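Local coordinates for ActII protein (Streptomyces coelicolor, PDB 2OPT), which probably binds operator DNA as a dimeric TetR-family transcriptional repressor, and binds the antibiotic actinorhodin and one of its biosynthetic precursors, at residues A[141-145]-A[200-205]. Residue numbers count along the deposited sequence, not the author numbering.
Sequences FVTAE and RFELGL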
ATOM      1  N   PHE A 141      -0.138   1.101  -5.851  1.00 30.75           N
ATOM      2  CA  PHE A 141      -1.057   2.151  -5.552  1.00 29.96           C
ATOM      3  C   PHE A 141      -2.479   1.666  -5.822  1.00 29.55           C
ATOM      4  O   PHE A 141      -3.380   1.883  -5.024  1.00 27.73           O
ATOM      5  CB  PHE A 141      -0.720   3.322  -6.488  1.00 32.48           C
ATOM      6  CG  PHE A 141      -1.875   4.260  -6.718  1.00 30.49           C
ATOM      7  CD1 PHE A 141      -2.255   5.173  -5.727  1.00 33.16           C
ATOM      8  CD2 PHE A 141      -2.605   4.214  -7.910  1.00 34.22           C
ATOM      9  CE1 PHE A 141      -3.392   6.026  -5.926  1.00 33.25           C
ATOM     10  CE2 PHE A 141      -3.692   5.060  -8.108  1.00 32.53           C
ATOM     11  CZ  PHE A 141      -4.096   5.947  -7.094  1.00 32.97           C
ATOM     12  N   VAL A 142      -2.687   1.035  -6.980  1.00 28.61           N
ATOM     13  CA  VAL A 142      -4.009   0.515  -7.328  1.00 28.41           C
ATOM     14  C   VAL A 142      -4.491  -0.516  -6.270  1.00 31.90           C
ATOM     15  O   VAL A 142      -5.653  -0.479  -5.819  1.00 32.02           O
ATOM     16  CB  VAL A 142      -4.013  -0.148  -8.702  1.00 29.05           C
ATOM     17  CG1 VAL A 142      -5.298  -0.875  -8.911  1.00 28.17           C
ATOM     18  CG2 VAL A 142      -3.774   0.873  -9.805  1.00 25.33           C
ATOM     19  N   THR A 143      -3.596  -1.408  -5.867  1.00 32.25           N
ATOM     20  CA  THR A 143      -3.931  -2.443  -4.914  1.00 36.11           C
ATOM     21  C   THR A 143      -4.271  -1.865  -3.532  1.00 38.47           C
ATOM     22  O   THR A 143      -5.264  -2.295  -2.928  1.00 39.96           O
ATOM     23  CB  THR A 143      -2.788  -3.497  -4.821  1.00 36.97           C
ATOM     24  OG1 THR A 143      -2.528  -3.981  -6.146  1.00 35.89           O
ATOM     25  CG2 THR A 143      -3.203  -4.698  -3.894  1.00 38.29           C
ATOM     26  N   ALA A 144      -3.467  -0.907  -3.039  1.00 39.00           N
ATOM     27  CA  ALA A 144      -3.757  -0.203  -1.767  1.00 41.00           C
ATOM     28  C   ALA A 144      -5.095   0.504  -1.789  1.00 41.96           C
ATOM     29  O   ALA A 144      -5.882   0.405  -0.844  1.00 43.61           O
ATOM     30  CB  ALA A 144      -2.639   0.820  -1.429  1.00 40.42           C
ATOM     31  N   GLU A 145      -5.343   1.277  -2.839  1.00 39.44           N
ATOM     32  CA  GLU A 145      -6.648   1.943  -2.970  1.00 40.84           C
ATOM     33  C   GLU A 145      -7.796   0.935  -2.890  1.00 40.77           C
ATOM     34  O   GLU A 145      -8.759   1.145  -2.182  1.00 42.78           O
ATOM     35  CB  GLU A 145      -6.745   2.729  -4.268  1.00 40.04           C
ATOM     36  CG  GLU A 145      -5.959   4.044  -4.293  1.00 44.30           C
ATOM     37  CD  GLU A 145      -6.451   5.066  -3.256  1.00 49.43           C
ATOM     38  OE1 GLU A 145      -7.685   5.178  -3.063  1.00 48.62           O
ATOM     39  OE2 GLU A 145      -5.610   5.749  -2.630  1.00 51.90           O
ATOM     40  N   ARG A 200     -10.067  10.102  -5.308  1.00 35.23           N
ATOM     41  CA  ARG A 200      -8.713   9.737  -4.818  1.00 35.14           C
ATOM     42  C   ARG A 200      -8.007   8.924  -5.879  1.00 32.57           C
ATOM     43  O   ARG A 200      -6.927   9.232  -6.288  1.00 32.11           O
ATOM     44  CB  ARG A 200      -8.783   8.827  -3.589  1.00 36.93           C
ATOM     45  CG  ARG A 200      -9.304   9.414  -2.309  1.00 40.90           C
ATOM     46  CD  ARG A 200      -9.678   8.283  -1.290  1.00 41.82           C
ATOM     47  NE  ARG A 200      -8.521   7.480  -0.907  1.00 50.01           N
ATOM     48  CZ  ARG A 200      -7.573   7.895  -0.061  1.00 52.71           C
ATOM     49  NH1 ARG A 200      -7.661   9.107   0.490  1.00 51.90           N
ATOM     50  NH2 ARG A 200      -6.529   7.112   0.225  1.00 58.61           N
ATOM     51  N   PHE A 201      -8.661   7.900  -6.387  1.00 32.75           N
ATOM     52  CA  PHE A 201      -8.050   7.112  -7.447  1.00 32.16           C
ATOM     53  C   PHE A 201      -7.554   7.953  -8.645  1.00 32.14           C
ATOM     54  O   PHE A 201      -6.442   7.767  -9.119  1.00 31.36           O
ATOM     55  CB  PHE A 201      -8.994   6.036  -7.960  1.00 33.36           C
ATOM     56  CG  PHE A 201      -8.300   5.005  -8.798  1.00 31.19           C
ATOM     57  CD1 PHE A 201      -7.494   4.062  -8.220  1.00 34.27           C
ATOM     58  CD2 PHE A 201      -8.444   5.022 -10.183  1.00 35.19           C
ATOM     59  CE1 PHE A 201      -6.825   3.135  -8.998  1.00 38.19           C
ATOM     60  CE2 PHE A 201      -7.789   4.085 -10.987  1.00 37.71           C
ATOM     61  CZ  PHE A 201      -7.003   3.142 -10.401  1.00 38.18           C
ATOM     62  N   GLU A 202      -8.379   8.866  -9.150  0.60 32.38           N
ATOM     63  CA  GLU A 202      -7.950   9.601 -10.329  0.60 33.04           C
ATOM     64  C   GLU A 202      -6.829  10.592 -10.016  0.60 32.55           C
ATOM     65  O   GLU A 202      -5.839  10.664 -10.765  0.60 32.58           O
ATOM     66  CB  GLU A 202      -9.135  10.233 -11.079  0.60 35.36           C
ATOM     67  CG  GLU A 202     -10.091   9.206 -11.767  0.60 35.93           C
ATOM     68  CD  GLU A 202      -9.484   8.291 -12.864  0.60 36.22           C
ATOM     69  OE1 GLU A 202      -8.650   8.707 -13.721  0.60 32.60           O
ATOM     70  OE2 GLU A 202      -9.912   7.119 -12.884  0.60 37.04           O
ATOM     71  N   LEU A 203      -6.915  11.276  -8.867  1.00 32.00           N
ATOM     72  CA  LEU A 203      -5.837  12.147  -8.436  1.00 31.66           C
ATOM     73  C   LEU A 203      -4.526  11.386  -8.318  1.00 29.99           C
ATOM     74  O   LEU A 203      -3.509  11.852  -8.824  1.00 29.77           O
ATOM     75  CB  LEU A 203      -6.137  12.785  -7.058  1.00 32.30           C
ATOM     76  CG  LEU A 203      -6.900  14.078  -7.040  1.00 38.41           C
ATOM     77  CD1 LEU A 203      -7.278  14.519  -5.600  1.00 40.48           C
ATOM     78  CD2 LEU A 203      -6.035  15.153  -7.729  1.00 39.81           C
ATOM     79  N   GLY A 204      -4.515  10.250  -7.627  1.00 28.40           N
ATOM     80  CA  GLY A 204      -3.241   9.501  -7.456  1.00 27.17           C
ATOM     81  C   GLY A 204      -2.721   8.999  -8.800  1.00 28.15           C
ATOM     82  O   GLY A 204      -1.534   8.963  -9.042  1.00 29.08           O
ATOM     83  N   LEU A 205      -3.613   8.529  -9.680  1.00 26.81           N
ATOM     84  CA  LEU A 205      -3.211   8.177 -11.039  1.00 28.89           C
ATOM     85  C   LEU A 205      -2.526   9.359 -11.776  1.00 30.16           C
ATOM     86  O   LEU A 205      -1.472   9.189 -12.329  1.00 30.12           O
ATOM     87  CB  LEU A 205      -4.468   7.698 -11.832  1.00 29.72           C
ATOM     88  CG  LEU A 205      -4.339   6.622 -12.878  1.00 32.97           C
ATOM     89  CD1 LEU A 205      -3.522   5.479 -12.357  1.00 43.33           C
ATOM     90  CD2 LEU A 205      -5.798   6.166 -13.338  1.00 37.09           C
TER
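Start with the apolar packing: in the ligand-binding domain, 141-145 on helix 128-150 and 200-205 on helix 197-219 run nearly antiparallel, at 163°, and their axes come no closer than 10.9 Å, with Phe-141 filling the gap. Its ring tip meets the backbone at Gly-204, CZ lying 3.7 Å from CA; a CB there would clash with Phe-141 CE1, so the missing side chain makes the room. Beside it, the Phe-201 ring lies near parallel to that of Phe-141 (22°) but slid aside, centroids 5.5 Å apart, with little overlap. Val-142 CG2 reaches the edge of the Phe-201 ring, 3.9 Å from CE1, and Leu-205 CD1 sits 4.3 Å from Phe-141 CE2.

The polar part is a salt bridge one turn along. Arg-200 NE donates to Glu-145 OE1 at 3.3 Å, while NH2 makes a weak bond to OE2 of the same carboxylate, also 3.3 Å. Glu-145 OE2 is further bonded to Tyr-133 OH of the second subunit, and Arg-200 NH2 also pairs with Glu-148.

Every touching residue is buried, so the ion pair is shielded from solvent, and its link to Tyr-133 of the second subunit ties this intrachain helix packing to the dimer interface.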